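Local coordinates for protein SPD1 nuclease (Streptococcus pyogenes, PDB 2XGR) that probably cleaves DNA as a secreted, prophage-encoded, metal-dependent endonuclease of the His-Me finger superfamily, at residues S39-L53 with Q200-R214. Numbering follows the deposited sequence.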
loop_
_atom_site.group_PDB
_atom_site.type_symbol
_atom_site.label_atom_id
_atom_site.label_comp_id
_atom_site.label_asym_id
_atom_site.label_seq_id
_atom_site.Cartn_x
_atom_site.Cartn_y
_atom_site.Cartn_z
ATOM N N SER A 39 14.298 -8.481 -2.135
ATOM C CA SER A 39 14.447 -9.943 -2.217
ATOM C C SER A 39 13.259 -10.565 -1.515
ATOM O O SER A 39 12.408 -9.837 -0.953
ATOM C CB SER A 39 15.786 -10.347 -1.498
ATOM O OG SER A 39 15.680 -10.081 -0.068
ATOM N N HIS A 40 13.225 -11.898 -1.456
ATOM C CA HIS A 40 12.234 -12.580 -0.605
ATOM C C HIS A 40 12.891 -13.837 -0.074
ATOM O O HIS A 40 13.869 -14.281 -0.665
ATOM C CB HIS A 40 10.964 -12.961 -1.405
ATOM C CG HIS A 40 11.165 -13.971 -2.488
ATOM N ND1 HIS A 40 11.048 -15.335 -2.287
ATOM C CD2 HIS A 40 11.337 -13.810 -3.819
ATOM C CE1 HIS A 40 11.214 -15.971 -3.442
ATOM N NE2 HIS A 40 11.427 -15.063 -4.378
ATOM N N ALA A 41 12.281 -14.432 0.939
ATOM C CA ALA A 41 12.689 -15.729 1.430
ATOM C C ALA A 41 11.447 -16.597 1.572
ATOM O O ALA A 41 10.371 -16.140 2.061
ATOM C CB ALA A 41 13.433 -15.517 2.789
ATOM N N ASN A 42 11.536 -17.873 1.182
ATOM C CA ASN A 42 10.397 -18.752 1.450
ATOM C C ASN A 42 10.265 -19.091 2.930
ATOM O O ASN A 42 11.164 -19.677 3.498
ATOM C CB ASN A 42 10.489 -20.058 0.628
ATOM C CG ASN A 42 9.137 -20.768 0.479
ATOM O OD1 ASN A 42 8.223 -20.661 1.315
ATOM N ND2 ASN A 42 8.982 -21.470 -0.658
ATOM N N THR A 43 9.127 -18.792 3.536
ATOM C CA THR A 43 8.921 -19.168 4.934
ATOM C C THR A 43 8.554 -20.660 5.091
ATOM O O THR A 43 8.563 -21.195 6.209
ATOM C CB THR A 43 7.816 -18.364 5.569
ATOM O OG1 THR A 43 6.582 -18.740 4.962
ATOM C CG2 THR A 43 8.080 -16.855 5.382
ATOM N N HIS A 44 8.096 -21.264 4.012
ATOM C CA HIS A 44 7.440 -22.587 4.071
ATOM C C HIS A 44 6.201 -22.675 4.948
ATOM O O HIS A 44 5.761 -23.770 5.263
ATOM C CB HIS A 44 8.485 -23.691 4.431
ATOM C CG HIS A 44 9.667 -23.674 3.532
ATOM N ND1 HIS A 44 9.609 -24.064 2.213
ATOM C CD2 HIS A 44 10.927 -23.233 3.735
ATOM C CE1 HIS A 44 10.780 -23.840 1.637
ATOM N NE2 HIS A 44 11.603 -23.357 2.545
ATOM N N TYR A 45 5.579 -21.544 5.313
ATOM C CA TYR A 45 4.229 -21.584 5.893
ATOM C C TYR A 45 3.183 -21.577 4.783
ATOM O O TYR A 45 3.317 -20.796 3.850
ATOM C CB TYR A 45 3.981 -20.320 6.700
ATOM C CG TYR A 45 4.756 -20.218 7.977
ATOM C CD1 TYR A 45 4.641 -21.236 8.948
ATOM C CD2 TYR A 45 5.523 -19.091 8.267
ATOM C CE1 TYR A 45 5.322 -21.155 10.164
ATOM C CE2 TYR A 45 6.233 -18.999 9.484
ATOM C CZ TYR A 45 6.101 -20.032 10.433
ATOM O OH TYR A 45 6.758 -19.956 11.652
ATOM N N LYS A 46 2.127 -22.396 4.894
ATOM C CA LYS A 46 1.003 -22.251 3.969
ATOM C C LYS A 46 0.358 -20.904 4.284
ATOM O O LYS A 46 0.360 -20.465 5.423
ATOM C CB LYS A 46 -0.036 -23.361 4.138
ATOM C CG LYS A 46 0.422 -24.720 3.609
ATOM C CD LYS A 46 0.661 -24.701 2.072
ATOM C CE LYS A 46 1.683 -25.836 1.681
ATOM N NZ LYS A 46 1.713 -26.168 0.217
ATOM N N ASN A 47 -0.216 -20.275 3.265
ATOM C CA ASN A 47 -0.819 -18.949 3.480
ATOM C C ASN A 47 -1.938 -19.009 4.533
ATOM O O ASN A 47 -2.243 -18.005 5.176
ATOM C CB ASN A 47 -1.373 -18.432 2.138
ATOM C CG ASN A 47 -2.463 -19.336 1.574
ATOM O OD1 ASN A 47 -2.179 -20.324 0.832
ATOM N ND2 ASN A 47 -3.690 -19.000 1.878
ATOM N N THR A 48 -2.568 -20.185 4.722
ATOM C CA THR A 48 -3.675 -20.309 5.659
ATOM C C THR A 48 -3.239 -20.189 7.112
ATOM O O THR A 48 -4.093 -20.087 8.024
ATOM C CB THR A 48 -4.403 -21.693 5.481
ATOM O OG1 THR A 48 -3.396 -22.693 5.377
ATOM C CG2 THR A 48 -5.214 -21.702 4.147
ATOM N N VAL A 49 -1.938 -20.138 7.374
ATOM C CA VAL A 49 -1.525 -19.894 8.746
ATOM C C VAL A 49 -1.810 -18.482 9.210
ATOM O O VAL A 49 -1.940 -18.243 10.400
ATOM C CB VAL A 49 -0.032 -20.181 9.068
ATOM C CG1 VAL A 49 0.369 -21.547 8.552
ATOM C CG2 VAL A 49 0.877 -19.050 8.492
ATOM N N SER A 50 -1.933 -17.557 8.258
ATOM C CA SER A 50 -2.153 -16.147 8.637
ATOM C C SER A 50 -3.628 -15.822 8.506
ATOM O O SER A 50 -4.317 -16.345 7.654
ATOM C CB SER A 50 -1.393 -15.241 7.661
ATOM O OG SER A 50 -1.662 -13.878 8.036
ATOM N N SER A 51 -4.137 -15.035 9.404
ATOM C CA SER A 51 -5.500 -14.526 9.237
ATOM C C SER A 51 -5.526 -13.129 8.638
ATOM O O SER A 51 -6.577 -12.507 8.559
ATOM C CB SER A 51 -6.223 -14.539 10.612
ATOM O OG SER A 51 -5.616 -13.612 11.523
ATOM N N LYS A 52 -4.365 -12.644 8.205
ATOM C CA LYS A 52 -4.266 -11.290 7.672
ATOM C C LYS A 52 -4.476 -11.126 6.185
ATOM O O LYS A 52 -4.591 -9.963 5.745
ATOM C CB LYS A 52 -2.898 -10.704 7.993
ATOM C CG LYS A 52 -2.660 -10.557 9.516
ATOM C CD LYS A 52 -1.300 -9.885 9.709
ATOM C CE LYS A 52 -0.923 -9.772 11.222
ATOM N NZ LYS A 52 0.410 -9.103 11.420
ATOM N N LEU A 53 -4.561 -12.235 5.449
ATOM C CA LEU A 53 -4.406 -12.205 3.979
ATOM C C LEU A 53 -5.754 -12.501 3.319
ATOM O O LEU A 53 -6.736 -12.953 4.010
ATOM C CB LEU A 53 -3.393 -13.268 3.554
ATOM C CG LEU A 53 -2.094 -13.307 4.419
ATOM C CD1 LEU A 53 -1.145 -14.338 3.845
ATOM C CD2 LEU A 53 -1.468 -11.889 4.296
ATOM N N GLN A 200 0.745 -3.591 4.352
ATOM C CA GLN A 200 0.978 -4.980 4.797
ATOM C C GLN A 200 1.187 -5.854 3.560
ATOM O O GLN A 200 0.359 -5.843 2.636
ATOM C CB GLN A 200 -0.290 -5.525 5.527
ATOM C CG GLN A 200 -0.113 -6.942 6.009
ATOM C CD GLN A 200 -1.433 -7.485 6.448
ATOM O OE1 GLN A 200 -1.900 -7.158 7.548
ATOM N NE2 GLN A 200 -2.140 -8.177 5.519
ATOM N N TYR A 201 2.313 -6.549 3.477
ATOM C CA TYR A 201 2.554 -7.291 2.253
ATOM C C TYR A 201 3.290 -8.599 2.495
ATOM O O TYR A 201 4.106 -8.731 3.439
ATOM C CB TYR A 201 3.345 -6.434 1.195
ATOM C CG TYR A 201 4.554 -5.727 1.764
ATOM C CD1 TYR A 201 5.792 -6.366 1.856
ATOM C CD2 TYR A 201 4.446 -4.399 2.226
ATOM C CE1 TYR A 201 6.948 -5.651 2.332
ATOM C CE2 TYR A 201 5.618 -3.723 2.722
ATOM C CZ TYR A 201 6.842 -4.358 2.718
ATOM O OH TYR A 201 7.934 -3.657 3.214
ATOM N N VAL A 202 2.988 -9.564 1.634
ATOM C CA VAL A 202 3.707 -10.856 1.667
ATOM C C VAL A 202 3.532 -11.448 0.283
ATOM O O VAL A 202 2.556 -11.077 -0.425
ATOM C CB VAL A 202 3.157 -11.766 2.725
ATOM C CG1 VAL A 202 1.682 -12.182 2.366
ATOM C CG2 VAL A 202 4.058 -13.082 2.939
ATOM N N GLY A 203 4.458 -12.319 -0.128
ATOM C CA GLY A 203 4.324 -12.976 -1.453
ATOM C C GLY A 203 3.725 -14.376 -1.241
ATOM O O GLY A 203 3.707 -14.904 -0.107
ATOM N N ILE A 204 3.125 -14.926 -2.303
ATOM C CA ILE A 204 2.613 -16.300 -2.235
ATOM C C ILE A 204 3.092 -17.049 -3.500
ATOM O O ILE A 204 2.993 -16.530 -4.612
ATOM C CB ILE A 204 1.079 -16.317 -2.213
ATOM C CG1 ILE A 204 0.549 -15.500 -1.018
ATOM C CG2 ILE A 204 0.554 -17.807 -1.948
ATOM C CD1 ILE A 204 -1.027 -15.404 -0.964
ATOM N N ASP A 205 3.722 -18.196 -3.305
ATOM C CA ASP A 205 4.225 -18.917 -4.487
ATOM C C ASP A 205 3.107 -19.835 -5.053
ATOM O O ASP A 205 1.976 -19.855 -4.541
ATOM C CB ASP A 205 5.557 -19.633 -4.162
ATOM C CG ASP A 205 5.375 -20.895 -3.313
ATOM O OD1 ASP A 205 4.226 -21.341 -3.045
ATOM O OD2 ASP A 205 6.414 -21.361 -2.797
ATOM N N SER A 206 3.404 -20.546 -6.139
ATOM C CA SER A 206 2.408 -21.382 -6.832
ATOM C C SER A 206 1.772 -22.371 -5.875
ATOM O O SER A 206 0.599 -22.755 -6.064
ATOM C CB SER A 206 3.100 -22.195 -7.942
ATOM O OG SER A 206 3.996 -21.366 -8.634
ATOM N N SER A 207 2.568 -22.862 -4.922
ATOM C CA SER A 207 2.031 -23.848 -3.957
ATOM C C SER A 207 1.371 -23.249 -2.742
ATOM O O SER A 207 0.914 -23.988 -1.873
ATOM C CB SER A 207 3.028 -24.953 -3.588
ATOM O OG SER A 207 4.038 -24.504 -2.677
ATOM N N GLY A 208 1.158 -21.922 -2.742
ATOM C CA GLY A 208 0.408 -21.300 -1.633
ATOM C C GLY A 208 1.258 -21.025 -0.414
ATOM O O GLY A 208 0.702 -20.706 0.621
ATOM N N GLU A 209 2.587 -21.097 -0.515
ATOM C CA GLU A 209 3.456 -20.835 0.628
ATOM C C GLU A 209 3.817 -19.348 0.710
ATOM O O GLU A 209 4.001 -18.715 -0.335
ATOM C CB GLU A 209 4.723 -21.719 0.656
ATOM C CG GLU A 209 4.296 -23.200 1.048
ATOM C CD GLU A 209 5.397 -24.240 1.089
ATOM O OE1 GLU A 209 6.589 -23.951 0.844
ATOM O OE2 GLU A 209 5.030 -25.415 1.356
ATOM N N LEU A 210 3.968 -18.834 1.934
ATOM C CA LEU A 210 4.265 -17.400 2.121
ATOM C C LEU A 210 5.712 -17.111 1.835
ATOM O O LEU A 210 6.635 -17.819 2.348
ATOM C CB LEU A 210 3.900 -16.978 3.527
ATOM C CG LEU A 210 2.424 -17.125 3.821
ATOM C CD1 LEU A 210 2.089 -16.624 5.236
ATOM C CD2 LEU A 210 1.607 -16.338 2.706
ATOM N N LEU A 211 5.951 -15.992 1.129
ATOM C CA LEU A 211 7.275 -15.529 0.879
ATOM C C LEU A 211 7.469 -14.164 1.565
ATOM O O LEU A 211 6.745 -13.233 1.244
ATOM C CB LEU A 211 7.484 -15.338 -0.630
ATOM C CG LEU A 211 7.009 -16.532 -1.496
ATOM C CD1 LEU A 211 7.118 -16.252 -3.023
ATOM C CD2 LEU A 211 7.792 -17.835 -1.158
ATOM N N THR A 212 8.412 -14.054 2.479
ATOM C CA THR A 212 8.612 -12.761 3.154
ATOM C C THR A 212 9.374 -11.871 2.223
ATOM O O THR A 212 10.440 -12.217 1.787
ATOM C CB THR A 212 9.358 -12.870 4.507
ATOM O OG1 THR A 212 8.622 -13.718 5.311
ATOM C CG2 THR A 212 9.317 -11.532 5.209
ATOM N N ILE A 213 8.796 -10.687 1.918
ATOM C CA ILE A 213 9.412 -9.801 0.932
ATOM C C ILE A 213 10.169 -8.680 1.664
ATOM O O ILE A 213 9.624 -8.067 2.580
ATOM C CB ILE A 213 8.303 -9.150 0.064
ATOM C CG1 ILE A 213 7.673 -10.199 -0.863
ATOM C CG2 ILE A 213 8.979 -8.012 -0.837
ATOM C CD1 ILE A 213 6.305 -9.826 -1.561
ATOM N N ARG A 214 11.423 -8.422 1.266
ATOM C CA ARG A 214 12.220 -7.364 1.902
ATOM C C ARG A 214 12.465 -6.248 0.918
ATOM O O ARG A 214 12.898 -6.484 -0.192
ATOM C CB ARG A 214 13.606 -7.936 2.356
ATOM C CG ARG A 214 13.444 -9.264 3.155
ATOM C CD ARG A 214 13.688 -9.233 4.666
ATOM N NE ARG A 214 13.733 -10.636 5.123
ATOM C CZ ARG A 214 12.937 -11.177 6.046
ATOM N NH1 ARG A 214 12.087 -10.414 6.725
ATOM N NH2 ARG A 214 13.014 -12.488 6.309
HETATM O O HOH W 1 4.717 -26.285 3.807
#
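With chi1 at 68°, Thr43 holds OG1 between its backbone N and carbonyl carbon, where the hydroxyl meets Leu210 O at 2.8 Å. Leu210 O also accepts from Thr43 N, nearly along the C=O axis, so one residue grips this carbonyl twice. The same OG1 receives Tyr45 N in an ST turn, a double role suited to threonine, while its CG2 lies against Thr212 OG1, which bonds to Gly226. Asn42, CG anti to the backbone N (chi1 -160°), sets OD1 to accept His44 N in an Asx turn and brings CG against Leu211 CD2. These two turns shape a beta bulge: the antiparallel pairing of His40 with Ile213 and Asn42 with Leu211 resumes, shifted by two residues, at Lys46 and Glu209, next to the bond from Leu210 N to Tyr45 O (2.8 Å).

Glu209 spans the bulge. OE1 takes a weak bond from His44 ND1 (3.3 Å), the ring and carboxylate planes nearly perpendicular, and OE2 forms a salt bridge with Lys46 NZ (3.6 Å). Lys46 NZ also donates to Ser207 O in the type I turn, whose Gly208 has a positive phi that favours glycine.

Beyond the strand the chain curls around Leu210, a branched residue that fills the bend: CD2 touches Leu53 CD1 at 3.6 Å. Leu53 CD2 continues onto Val202 CG1, and Gln200 NE2 donates to Lys52 O (3.0 Å) from above its carbonyl plane. Strand 39-46 thus pairs with strand 209-214, second strand of the hairpin with 196-204, adding to the antiparallel sheet an edge interrupted by a beta bulge with two extra residues in strand 39-46.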